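PDB 3EZO: malonyl CoA-acyl carrier protein transacylase from Burkholderia pseudomallei 1710b, which probably transfers the malonyl group of malonyl-CoA to holo-acyl carrier protein, yielding malonyl-ACP and free coenzyme A. Local coordinates for residues A[11-16]-A[78-83]; A[93-98]-A[268-273]; A[170-175]-A[288-293]; A[276-281]-A[296-301]. One frame throughout, in Å; residues are numbered along the deposited sequence.

Interaction 1. Residues A[11-16]-A[78-83]; sequences FAFVFP and ACYRAW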
loop_
_atom_site.group_PDB
_atom_site.type_symbol
_atom_site.label_atom_id
_atom_site.label_comp_id
_atom_site.label_asym_id
_atom_site.label_seq_id
_atom_site.Cartn_x
_atom_site.Cartn_y
_atom_site.Cartn_z
ATOM N N PHE A 11 -14.615 -8.625 11.173
ATOM C CA PHE A 11 -13.546 -7.658 11.065
ATOM C C PHE A 11 -12.842 -7.699 9.714
ATOM O O PHE A 11 -12.916 -8.675 8.993
ATOM C CB PHE A 11 -12.549 -7.780 12.230
ATOM C CG PHE A 11 -11.789 -9.062 12.260
ATOM C CD1 PHE A 11 -10.487 -9.135 11.764
ATOM C CD2 PHE A 11 -12.356 -10.214 12.812
ATOM C CE1 PHE A 11 -9.769 -10.345 11.820
ATOM C CE2 PHE A 11 -11.630 -11.416 12.859
ATOM C CZ PHE A 11 -10.348 -11.470 12.351
ATOM N N ALA A 12 -12.189 -6.579 9.417
ATOM C CA ALA A 12 -11.342 -6.390 8.270
ATOM C C ALA A 12 -9.887 -6.254 8.697
ATOM O O ALA A 12 -9.577 -5.696 9.744
ATOM C CB ALA A 12 -11.760 -5.125 7.522
ATOM N N PHE A 13 -9.010 -6.749 7.840
ATOM C CA PHE A 13 -7.604 -6.445 7.920
ATOM C C PHE A 13 -7.235 -5.530 6.744
ATOM O O PHE A 13 -7.579 -5.828 5.584
ATOM C CB PHE A 13 -6.785 -7.738 7.883
ATOM C CG PHE A 13 -6.477 -8.322 9.254
ATOM C CD1 PHE A 13 -7.324 -8.139 10.332
ATOM C CD2 PHE A 13 -5.351 -9.099 9.442
ATOM C CE1 PHE A 13 -7.010 -8.698 11.596
ATOM C CE2 PHE A 13 -5.044 -9.663 10.704
ATOM C CZ PHE A 13 -5.865 -9.449 11.761
ATOM N N VAL A 14 -6.530 -4.438 7.049
ATOM C CA VAL A 14 -5.926 -3.594 6.021
ATOM C C VAL A 14 -4.398 -3.631 6.142
ATOM O O VAL A 14 -3.857 -3.575 7.254
ATOM C CB VAL A 14 -6.507 -2.138 6.068
ATOM C CG1 VAL A 14 -8.027 -2.187 5.824
ATOM C CG2 VAL A 14 -6.201 -1.394 7.401
ATOM N N PHE A 15 -3.709 -3.735 5.002
ATOM C CA PHE A 15 -2.256 -3.955 4.950
ATOM C C PHE A 15 -1.528 -2.716 4.364
ATOM O O PHE A 15 -1.911 -2.193 3.312
ATOM C CB PHE A 15 -1.924 -5.190 4.131
ATOM C CG PHE A 15 -2.486 -6.466 4.697
ATOM C CD1 PHE A 15 -1.743 -7.243 5.575
ATOM C CD2 PHE A 15 -3.750 -6.887 4.359
ATOM C CE1 PHE A 15 -2.272 -8.411 6.119
ATOM C CE2 PHE A 15 -4.283 -8.073 4.887
ATOM C CZ PHE A 15 -3.543 -8.839 5.738
ATOM N N PRO A 16 -0.482 -2.233 5.060
ATOM C CA PRO A 16 0.270 -1.026 4.648
ATOM C C PRO A 16 1.211 -1.240 3.455
ATOM O O PRO A 16 1.541 -2.349 3.092
ATOM C CB PRO A 16 1.047 -0.656 5.925
ATOM C CG PRO A 16 1.271 -1.996 6.611
ATOM C CD PRO A 16 0.039 -2.813 6.313
ATOM N N ALA A 78 4.309 -11.278 7.738
ATOM C CA ALA A 78 4.820 -11.853 8.971
ATOM C C ALA A 78 3.828 -11.629 10.068
ATOM O O ALA A 78 3.567 -12.522 10.877
ATOM C CB ALA A 78 6.202 -11.222 9.353
ATOM N N CYS A 79 3.280 -10.423 10.118
ATOM C CA CYS A 79 2.355 -10.054 11.163
ATOM C C CYS A 79 1.043 -10.829 11.036
ATOM O O CYS A 79 0.424 -11.207 12.059
ATOM C CB CYS A 79 2.075 -8.561 11.158
ATOM S SG CYS A 79 3.409 -7.501 11.733
ATOM N N TYR A 80 0.648 -11.093 9.805
ATOM C CA TYR A 80 -0.555 -11.881 9.527
ATOM C C TYR A 80 -0.364 -13.315 9.962
ATOM O O TYR A 80 -1.257 -13.888 10.585
ATOM C CB TYR A 80 -0.988 -11.809 8.046
ATOM C CG TYR A 80 -2.344 -12.479 7.796
ATOM C CD1 TYR A 80 -3.503 -11.869 8.204
ATOM C CD2 TYR A 80 -2.437 -13.738 7.223
ATOM C CE1 TYR A 80 -4.735 -12.453 8.014
ATOM C CE2 TYR A 80 -3.676 -14.352 7.028
ATOM C CZ TYR A 80 -4.814 -13.702 7.440
ATOM O OH TYR A 80 -6.061 -14.257 7.279
ATOM N N ARG A 81 0.789 -13.899 9.615
ATOM C CA ARG A 81 1.105 -15.254 10.021
ATOM C C ARG A 81 1.181 -15.367 11.578
ATOM O O ARG A 81 0.743 -16.359 12.132
ATOM C CB ARG A 81 2.395 -15.758 9.325
ATOM C CG ARG A 81 2.215 -16.265 7.893
ATOM C CD ARG A 81 3.509 -16.711 7.285
ATOM N NE ARG A 81 3.397 -17.448 6.020
ATOM C CZ ARG A 81 4.435 -17.726 5.233
ATOM N NH1 ARG A 81 5.642 -17.288 5.546
ATOM N NH2 ARG A 81 4.300 -18.399 4.105
ATOM N N ALA A 82 1.698 -14.355 12.272
ATOM C CA ALA A 82 1.712 -14.332 13.771
ATOM C C ALA A 82 0.300 -14.298 14.343
ATOM O O ALA A 82 -0.007 -14.914 15.388
ATOM C CB ALA A 82 2.476 -13.137 14.271
ATOM N N TRP A 83 -0.562 -13.521 13.697
ATOM C CA TRP A 83 -1.966 -13.466 14.087
ATOM C C TRP A 83 -2.564 -14.884 14.042
ATOM O O TRP A 83 -3.193 -15.318 14.986
ATOM C CB TRP A 83 -2.724 -12.478 13.200
ATOM C CG TRP A 83 -4.214 -12.491 13.329
ATOM C CD1 TRP A 83 -5.072 -13.171 12.556
ATOM C CD2 TRP A 83 -5.004 -11.761 14.268
ATOM N NE1 TRP A 83 -6.367 -12.908 12.928
ATOM C CE2 TRP A 83 -6.348 -12.048 13.990
ATOM C CE3 TRP A 83 -4.704 -10.906 15.326
ATOM C CZ2 TRP A 83 -7.391 -11.506 14.717
ATOM C CZ3 TRP A 83 -5.728 -10.367 16.051
ATOM C CH2 TRP A 83 -7.075 -10.668 15.743
#
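Five aromatic side chains join strand 11-15, a central strand of the parallel sheet, to helix 65-85, which packs on it as in an alpha/beta layered fold. Two of the pairs are edge-to-face. The F13 ring presents its edge to W83, its CZ standing over the centre of one indole face, equally near W83 CD2 and W83 CE2 at 3.5 Å, while the planes meet at 62°. F15, with CG anti to its carbonyl carbon, makes a looser, offset version with Y80, F15 CZ lying 3.9 Å from Y80 CD1.

The other two pairs are oblique. F13 CD2 comes within 3.6 Å of Y80 CD1, reaching it at the edge of the tyrosine ring; the CD2-CE2-CZ edge of F13 thus points into the angle between Y80 and W83, with its chi1 at -92°, off the usual staggered values. F11 and W83 meet tip to tip, F11 CZ 3.8 Å from W83 CZ2.

The indole NE1 of W83 is hydrogen-bonded to the carbonyl oxygen of A89, which helps fix the rotation of the ring. The contact itself therefore rests on dispersion and on ring C-H groups set against pi faces, with no polar bond between strand and helix.

Interaction 2. Residues A[93-98]-A[268-273]; sequences IVAGHS and QHIARE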
loop_
_atom_site.group_PDB
_atom_site.type_symbol
_atom_site.label_atom_id
_atom_site.label_comp_id
_atom_site.label_asym_id
_atom_site.label_seq_id
_atom_site.Cartn_x
_atom_site.Cartn_y
_atom_site.Cartn_z
ATOM N N ILE A 93 -12.969 -9.561 5.250
ATOM C CA ILE A 93 -12.644 -8.759 4.093
ATOM C C ILE A 93 -11.290 -8.101 4.329
ATOM O O ILE A 93 -10.955 -7.753 5.449
ATOM C CB ILE A 93 -13.768 -7.724 3.766
ATOM C CG1 ILE A 93 -13.512 -7.042 2.401
ATOM C CG2 ILE A 93 -13.922 -6.714 4.866
ATOM C CD1 ILE A 93 -14.806 -6.346 1.796
ATOM N N VAL A 94 -10.499 -7.987 3.265
ATOM C CA VAL A 94 -9.206 -7.364 3.342
ATOM C C VAL A 94 -9.016 -6.340 2.225
ATOM O O VAL A 94 -9.758 -6.342 1.250
ATOM C CB VAL A 94 -8.100 -8.407 3.261
ATOM C CG1 VAL A 94 -8.149 -9.341 4.528
ATOM C CG2 VAL A 94 -8.224 -9.219 1.955
ATOM N N ALA A 95 -8.029 -5.466 2.420
ATOM C CA ALA A 95 -7.574 -4.511 1.424
ATOM C C ALA A 95 -6.179 -4.082 1.861
ATOM O O ALA A 95 -5.770 -4.291 3.025
ATOM C CB ALA A 95 -8.526 -3.282 1.368
ATOM N N GLY A 96 -5.440 -3.489 0.944
ATOM C CA GLY A 96 -4.152 -2.853 1.274
ATOM C C GLY A 96 -3.836 -1.680 0.359
ATOM O O GLY A 96 -4.332 -1.599 -0.764
ATOM N N HIS A 97 -3.001 -0.784 0.858
ATOM C CA HIS A 97 -2.729 0.488 0.227
ATOM C C HIS A 97 -1.509 0.346 -0.698
ATOM O O HIS A 97 -0.353 0.238 -0.222
ATOM C CB HIS A 97 -2.518 1.544 1.302
ATOM C CG HIS A 97 -2.470 2.939 0.779
ATOM N ND1 HIS A 97 -1.497 3.380 -0.098
ATOM C CD2 HIS A 97 -3.279 3.999 1.017
ATOM C CE1 HIS A 97 -1.702 4.657 -0.360
ATOM N NE2 HIS A 97 -2.775 5.059 0.311
ATOM N N SER A 98 -1.816 0.321 -2.019
ATOM C CA SER A 98 -0.856 0.233 -3.114
ATOM C C SER A 98 -0.092 -1.086 -2.981
ATOM O O SER A 98 -0.658 -2.158 -3.277
ATOM C CB SER A 98 0.008 1.521 -3.209
ATOM O OG SER A 98 1.008 1.396 -4.217
ATOM N N GLN A 268 -14.654 2.746 3.089
ATOM C CA GLN A 268 -16.094 2.918 3.102
ATOM C C GLN A 268 -16.817 1.688 2.600
ATOM O O GLN A 268 -17.873 1.351 3.112
ATOM C CB GLN A 268 -16.474 4.137 2.265
ATOM C CG GLN A 268 -15.927 5.420 2.875
ATOM C CD GLN A 268 -16.148 6.621 2.013
ATOM O OE1 GLN A 268 -16.204 6.531 0.777
ATOM N NE2 GLN A 268 -16.280 7.783 2.668
ATOM N N HIS A 269 -16.228 1.006 1.611
ATOM C CA HIS A 269 -16.795 -0.230 1.072
ATOM C C HIS A 269 -16.845 -1.259 2.192
ATOM O O HIS A 269 -17.866 -1.944 2.374
ATOM C CB HIS A 269 -15.987 -0.755 -0.118
ATOM C CG HIS A 269 -16.462 -2.069 -0.619
ATOM N ND1 HIS A 269 -17.224 -2.194 -1.757
ATOM C CD2 HIS A 269 -16.327 -3.321 -0.112
ATOM C CE1 HIS A 269 -17.503 -3.471 -1.953
ATOM N NE2 HIS A 269 -16.988 -4.172 -0.955
ATOM N N ILE A 270 -15.749 -1.342 2.947
ATOM C CA ILE A 270 -15.630 -2.301 4.058
ATOM C C ILE A 270 -16.712 -2.032 5.110
ATOM O O ILE A 270 -17.396 -2.951 5.534
ATOM C CB ILE A 270 -14.188 -2.267 4.675
ATOM C CG1 ILE A 270 -13.206 -2.936 3.674
ATOM C CG2 ILE A 270 -14.197 -2.920 6.056
ATOM C CD1 ILE A 270 -11.756 -2.652 3.932
ATOM N N ALA A 271 -16.858 -0.767 5.496
ATOM C CA ALA A 271 -17.890 -0.333 6.424
ATOM C C ALA A 271 -19.299 -0.677 5.943
ATOM O O ALA A 271 -20.129 -1.084 6.756
ATOM C CB ALA A 271 -17.801 1.142 6.660
ATOM N N ARG A 272 -19.583 -0.497 4.646
ATOM C CA ARG A 272 -20.937 -0.804 4.107
ATOM C C ARG A 272 -21.213 -2.300 4.111
ATOM O O ARG A 272 -22.355 -2.704 4.001
ATOM C CB ARG A 272 -21.159 -0.250 2.673
ATOM C CG ARG A 272 -21.293 1.244 2.635
ATOM C CD ARG A 272 -21.899 1.747 1.317
ATOM N NE ARG A 272 -21.042 1.272 0.258
ATOM C CZ ARG A 272 -19.947 1.902 -0.151
ATOM N NH1 ARG A 272 -19.609 3.074 0.370
ATOM N NH2 ARG A 272 -19.204 1.359 -1.104
ATOM N N GLU A 273 -20.187 -3.130 4.250
ATOM C CA GLU A 273 -20.426 -4.560 4.411
ATOM C C GLU A 273 -20.785 -4.922 5.854
ATOM O O GLU A 273 -20.933 -6.098 6.179
ATOM C CB GLU A 273 -19.205 -5.381 3.971
ATOM C CG GLU A 273 -18.899 -5.299 2.472
ATOM C CD GLU A 273 -19.984 -5.912 1.631
ATOM O OE1 GLU A 273 -20.480 -6.984 2.044
ATOM O OE2 GLU A 273 -20.334 -5.340 0.566
#
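I93 works as a two-pronged side chain, each branch meeting a different residue of the helix that lies nearly antiparallel to strand 93-96 (173°). Its CG1 is anti to the backbone N (chi1 -171°), and the extended chain beyond it carries CD1 out to H269, where it sits at the edge of the imidazole, close to the ring plane and 3.9 Å from H269 CD2. H269 CG, anti to its own backbone N, sets the ring in that position. The shorter branch, I93 CG2, turns to I270 and touches two of its carbons, lying 4.0 Å from I270 CG2 and as far from I270 CG1, so the two isoleucines cross obliquely. I270 also reaches a second strand residue: its CD1 comes to 4.2 Å from the methyl CB of A95, two residues on and on the same side of the strand as I93. At the margin, the aliphatic CG of E273 lies 4.3 Å from I93 CD1.

The strand leads into a turn that fits the nucleophile elbow (GxSxG) of this transferase family. S98, the predicted nucleophile, has phi 62°, the strained backbone usual for such elbows, and its OG is bonded to NE2 of H207, the other predicted catalytic residue, and to NH2 of R123. The helix stays well away from that hydroxyl. What it offers the strand is branched hydrocarbon and the CD2-NE2 edge of one imidazole, so this contact is apolar and joins helix 263-272 to the strand that leads into the serine turn, leaving the polar chemistry to other residues.

Interaction 3. Residues A[170-175]-A[288-293]; sequences PAQVVI and AGLTKR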
loop_
_atom_site.group_PDB
_atom_site.type_symbol
_atom_site.label_atom_id
_atom_site.label_comp_id
_atom_site.label_asym_id
_atom_site.label_seq_id
_atom_site.Cartn_x
_atom_site.Cartn_y
_atom_site.Cartn_z
ATOM N N PRO A 170 -10.207 12.075 4.253
ATOM C CA PRO A 170 -10.706 13.434 4.010
ATOM C C PRO A 170 -9.614 14.477 4.220
ATOM O O PRO A 170 -8.926 14.468 5.247
ATOM C CB PRO A 170 -11.807 13.611 5.073
ATOM C CG PRO A 170 -12.235 12.213 5.406
ATOM C CD PRO A 170 -11.031 11.346 5.234
ATOM N N ALA A 171 -9.461 15.370 3.254
ATOM C CA ALA A 171 -8.516 16.451 3.344
ATOM C C ALA A 171 -7.084 15.971 3.315
ATOM O O ALA A 171 -6.159 16.704 3.676
ATOM C CB ALA A 171 -8.805 17.346 4.606
ATOM N N GLN A 172 -6.874 14.760 2.806
ATOM C CA GLN A 172 -5.536 14.219 2.687
ATOM C C GLN A 172 -5.374 13.479 1.327
ATOM O O GLN A 172 -5.907 12.380 1.131
ATOM C CB GLN A 172 -5.296 13.330 3.890
ATOM C CG GLN A 172 -4.008 12.664 3.894
ATOM C CD GLN A 172 -3.610 12.129 5.316
ATOM O OE1 GLN A 172 -4.232 12.448 6.351
ATOM N NE2 GLN A 172 -2.574 11.308 5.334
ATOM N N VAL A 173 -4.684 14.142 0.392
ATOM C CA VAL A 173 -4.591 13.687 -0.994
ATOM C C VAL A 173 -3.172 13.816 -1.477
ATOM O O VAL A 173 -2.516 14.837 -1.258
ATOM C CB VAL A 173 -5.582 14.453 -1.921
ATOM C CG1 VAL A 173 -5.495 13.939 -3.349
ATOM C CG2 VAL A 173 -7.007 14.382 -1.358
ATOM N N VAL A 174 -2.672 12.762 -2.112
ATOM C CA VAL A 174 -1.396 12.809 -2.763
ATOM C C VAL A 174 -1.607 12.969 -4.263
ATOM O O VAL A 174 -2.412 12.268 -4.868
ATOM C CB VAL A 174 -0.551 11.537 -2.451
ATOM C CG1 VAL A 174 0.765 11.472 -3.249
ATOM C CG2 VAL A 174 -0.293 11.391 -0.853
ATOM N N ILE A 175 -0.825 13.850 -4.869
ATOM C CA ILE A 175 -0.840 14.056 -6.329
ATOM C C ILE A 175 0.486 13.608 -6.920
ATOM O O ILE A 175 1.469 13.452 -6.201
ATOM C CB ILE A 175 -1.101 15.560 -6.661
ATOM C CG1 ILE A 175 0.074 16.460 -6.225
ATOM C CG2 ILE A 175 -2.400 16.013 -5.949
ATOM C CD1 ILE A 175 0.004 17.982 -6.735
ATOM N N ALA A 288 -3.952 2.762 10.378
ATOM C CA ALA A 288 -4.705 2.998 11.626
ATOM C C ALA A 288 -5.218 4.445 11.714
ATOM O O ALA A 288 -6.405 4.686 11.979
ATOM C CB ALA A 288 -3.838 2.671 12.856
ATOM N N GLY A 289 -4.321 5.400 11.471
ATOM C CA GLY A 289 -4.678 6.829 11.492
ATOM C C GLY A 289 -5.689 7.200 10.413
ATOM O O GLY A 289 -6.602 7.988 10.654
ATOM N N LEU A 290 -5.549 6.636 9.212
ATOM C CA LEU A 290 -6.501 6.956 8.149
ATOM C C LEU A 290 -7.908 6.444 8.473
ATOM O O LEU A 290 -8.877 7.163 8.233
ATOM C CB LEU A 290 -6.030 6.443 6.799
ATOM C CG LEU A 290 -4.655 6.856 6.301
ATOM C CD1 LEU A 290 -4.424 6.243 4.909
ATOM C CD2 LEU A 290 -4.465 8.426 6.310
ATOM N N THR A 291 -8.024 5.228 9.040
ATOM C CA THR A 291 -9.337 4.662 9.376
ATOM C C THR A 291 -10.074 5.638 10.309
ATOM O O THR A 291 -11.260 5.971 10.073
ATOM C CB THR A 291 -9.212 3.279 10.060
ATOM O OG1 THR A 291 -8.539 2.360 9.195
ATOM C CG2 THR A 291 -10.580 2.709 10.458
ATOM N N LYS A 292 -9.358 6.132 11.335
ATOM C CA LYS A 292 -9.922 7.093 12.288
ATOM C C LYS A 292 -10.519 8.308 11.558
ATOM O O LYS A 292 -11.605 8.761 11.885
ATOM C CB LYS A 292 -8.875 7.603 13.306
ATOM C CG LYS A 292 -8.273 6.577 14.240
ATOM C CD LYS A 292 -7.275 7.229 15.240
ATOM C CE LYS A 292 -6.657 6.225 16.243
ATOM N NZ LYS A 292 -5.388 5.543 15.758
ATOM N N ARG A 293 -9.789 8.813 10.573
ATOM C CA ARG A 293 -10.197 9.995 9.824
ATOM C C ARG A 293 -11.340 9.727 8.850
ATOM O O ARG A 293 -12.165 10.602 8.589
ATOM C CB ARG A 293 -9.014 10.519 9.012
ATOM C CG ARG A 293 -7.719 10.760 9.794
ATOM C CD ARG A 293 -7.644 12.114 10.343
ATOM N NE ARG A 293 -8.247 12.983 9.347
ATOM C CZ ARG A 293 -7.656 13.423 8.231
ATOM N NH1 ARG A 293 -6.373 13.138 7.958
ATOM N NH2 ARG A 293 -8.371 14.174 7.391
#
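Q172 OE1 is the best-held polar atom between 170-175 and 288-293, and a single donor from the helix grips it: R293 NH1, at 2.8 Å. The bond is weak, since the N-H points well off the oxygen, with an angle of 118° at the hydrogen. Q172 reaches out as an extended chain, CG anti to the backbone N, whereas R293 is bent at chi2 (-89°) and chi3. The two side chains cross at about a right angle, yet the flat amide and guanidinium end only 28° apart in plane, and the oxygen meets the guanidinium at its edge.

Strand 172-176 belongs to the four-stranded antiparallel sheet of the small ferredoxin-like subdomain, and helix 286-294 packs with the parallel sheet of the large one. As in other FabD-type acyltransferases, these two subdomains face each other, and here the loop and strand start of one lie against the helix of the other. L290, with CG anti to its carbonyl carbon, sends CD2 to within 3.6 Å of Q172 NE2, so the amide has a methyl group by its nitrogen and a charged group by its oxygen. Where the helix nears its C-terminal end, the pyrrolidine ring of P170 rests on the main chain, its CG and CD both 3.6 Å from R293 O. R293 also touches A169, the last residue of strand 162-169, just before P170.

Interaction 4. Residues A[276-281]-A[296-301]; sequences THVIEC and GNLVGA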
loop_
_atom_site.group_PDB
_atom_site.type_symbol
_atom_site.label_atom_id
_atom_site.label_comp_id
_atom_site.label_asym_id
_atom_site.label_seq_id
_atom_site.Cartn_x
_atom_site.Cartn_y
_atom_site.Cartn_z
ATOM N N THR A 276 -17.371 -3.288 11.414
ATOM C CA THR A 276 -17.149 -2.167 12.310
ATOM C C THR A 276 -15.735 -2.198 12.893
ATOM O O THR A 276 -15.251 -1.185 13.376
ATOM C CB THR A 276 -18.163 -2.218 13.467
ATOM O OG1 THR A 276 -18.076 -3.506 14.099
ATOM C CG2 THR A 276 -19.605 -2.048 12.905
ATOM N N HIS A 277 -15.059 -3.343 12.814
ATOM C CA HIS A 277 -13.670 -3.455 13.280
ATOM C C HIS A 277 -12.659 -3.573 12.139
ATOM O O HIS A 277 -12.676 -4.536 11.362
ATOM C CB HIS A 277 -13.534 -4.660 14.220
ATOM C CG HIS A 277 -14.455 -4.598 15.408
ATOM N ND1 HIS A 277 -14.963 -5.721 16.028
ATOM C CD2 HIS A 277 -15.003 -3.544 16.044
ATOM C CE1 HIS A 277 -15.740 -5.356 17.027
ATOM N NE2 HIS A 277 -15.781 -4.041 17.057
ATOM N N VAL A 278 -11.750 -2.612 12.083
ATOM C CA VAL A 278 -10.739 -2.563 11.047
ATOM C C VAL A 278 -9.342 -2.548 11.688
ATOM O O VAL A 278 -8.947 -1.595 12.394
ATOM C CB VAL A 278 -10.980 -1.378 10.122
ATOM C CG1 VAL A 278 -9.919 -1.308 9.067
ATOM C CG2 VAL A 278 -12.468 -1.465 9.518
ATOM N N ILE A 279 -8.616 -3.634 11.452
ATOM C CA ILE A 279 -7.325 -3.863 12.104
ATOM C C ILE A 279 -6.257 -3.683 11.052
ATOM O O ILE A 279 -6.298 -4.306 9.996
ATOM C CB ILE A 279 -7.271 -5.257 12.708
ATOM C CG1 ILE A 279 -8.298 -5.365 13.847
ATOM C CG2 ILE A 279 -5.844 -5.612 13.217
ATOM C CD1 ILE A 279 -8.507 -6.795 14.249
ATOM N N GLU A 280 -5.339 -2.761 11.315
ATOM C CA GLU A 280 -4.169 -2.588 10.454
ATOM C C GLU A 280 -3.209 -3.689 10.790
ATOM O O GLU A 280 -2.822 -3.861 11.958
ATOM C CB GLU A 280 -3.501 -1.229 10.632
ATOM C CG GLU A 280 -2.137 -1.179 9.890
ATOM C CD GLU A 280 -1.575 0.208 9.735
ATOM O OE1 GLU A 280 -1.747 1.023 10.671
ATOM O OE2 GLU A 280 -0.909 0.465 8.683
ATOM N N CYS A 281 -2.832 -4.468 9.790
ATOM C CA CYS A 281 -1.920 -5.589 10.013
ATOM C C CYS A 281 -0.546 -5.268 9.448
ATOM O O CYS A 281 -0.330 -5.296 8.238
ATOM C CB CYS A 281 -2.469 -6.889 9.437
ATOM S SG CYS A 281 -1.438 -8.367 9.745
ATOM N N GLY A 296 -15.101 7.585 12.015
ATOM C CA GLY A 296 -14.846 7.474 13.447
ATOM C C GLY A 296 -15.697 6.433 14.177
ATOM O O GLY A 296 -15.409 6.136 15.338
ATOM N N ASN A 297 -16.738 5.886 13.548
ATOM C CA ASN A 297 -17.494 4.805 14.190
ATOM C C ASN A 297 -16.775 3.490 14.045
ATOM O O ASN A 297 -17.143 2.513 14.691
ATOM C CB ASN A 297 -18.879 4.608 13.586
ATOM C CG ASN A 297 -19.713 5.873 13.546
ATOM O OD1 ASN A 297 -19.609 6.746 14.405
ATOM N ND2 ASN A 297 -20.598 5.953 12.539
ATOM N N LEU A 298 -15.801 3.419 13.139
ATOM C CA LEU A 298 -15.043 2.185 12.987
ATOM C C LEU A 298 -14.179 2.049 14.240
ATOM O O LEU A 298 -13.828 3.050 14.841
ATOM C CB LEU A 298 -14.170 2.182 11.711
ATOM C CG LEU A 298 -14.948 2.267 10.401
ATOM C CD1 LEU A 298 -13.992 2.312 9.220
ATOM C CD2 LEU A 298 -15.924 1.094 10.317
ATOM N N VAL A 299 -13.888 0.813 14.631
ATOM C CA VAL A 299 -13.055 0.557 15.790
ATOM C C VAL A 299 -11.755 -0.052 15.336
ATOM O O VAL A 299 -11.720 -1.140 14.769
ATOM C CB VAL A 299 -13.734 -0.387 16.798
ATOM C CG1 VAL A 299 -12.748 -0.748 17.935
ATOM C CG2 VAL A 299 -15.043 0.258 17.356
ATOM N N GLY A 300 -10.671 0.647 15.628
ATOM C CA GLY A 300 -9.349 0.274 15.096
ATOM C C GLY A 300 -8.513 -0.537 16.050
ATOM O O GLY A 300 -8.667 -0.427 17.247
ATOM N N ALA A 301 -7.666 -1.401 15.522
ATOM C CA ALA A 301 -6.547 -1.947 16.301
ATOM C C ALA A 301 -5.383 -2.137 15.340
ATOM O O ALA A 301 -5.462 -1.783 14.145
ATOM C CB ALA A 301 -6.919 -3.260 16.987
#
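Strands 277-281 and 299-303 run parallel, their short axes 4.8 Å apart and 22° askew, with H277, V278 and I279 bridged in turn to V299, G300 and A301. They are the two strands of a beta-alpha-beta crossover whose helix is 286-294, and 299-303 forms the outer edge of the parallel sheet. The ladder starts with its shortest and straightest bond, V299 N to T276 O at 2.7 Å, the donor nearly along the C=O axis. V278 N then gives to V299 O, from above that carbonyl's plane; A301 N to V278 O is weak at 3.4 Å; E280 N to A301 O (3.0 Å) restores the grip. CA-H groups of H277 and I279 add to the hold on the V299 and A301 oxygens.

On one face H277 and V299 stand side by side, both pointing the same way, with H277 CD2 3.5 Å from V299 CB. I279 and A301 follow on the same face. On the other, V278 sends CG2 to L298 CD1 at 4.1 Å, and both touch helix 263-272. The carboxylate of E280 leaves the partner strand, its OE1 taking the N-H of A288 and its OE2 that of L287, at the start of the crossover helix, whose dipole would probably favour the negative charge. The I279–A301 pair meets through one methylene and one methyl, I279 CG1 lying 4.0 Å from A301 CB.

How the interactions relate
From the N terminus, interaction 1 closes first, bringing helix 65-85 back to strand 11-15 after a wholly helical and looped excursion; it ends before any other contact opens. Interaction 2 then closes a long loop that includes the small subdomain, from strand 93-96 to helix 263-272. Interaction 3 opens within that span, at 170-175, but closes beyond it at 288-293, so the two cross. Interaction 4, the shortest loop, crosses interaction 3 in turn and follows interaction 2 in series. Interactions 1, 2 and 4 share the parallel sheet, strand 11-15 being hydrogen-bonded to 93-96 on one side and 277-281 on the other; interaction 3 links this large subdomain to the antiparallel sheet of the small one.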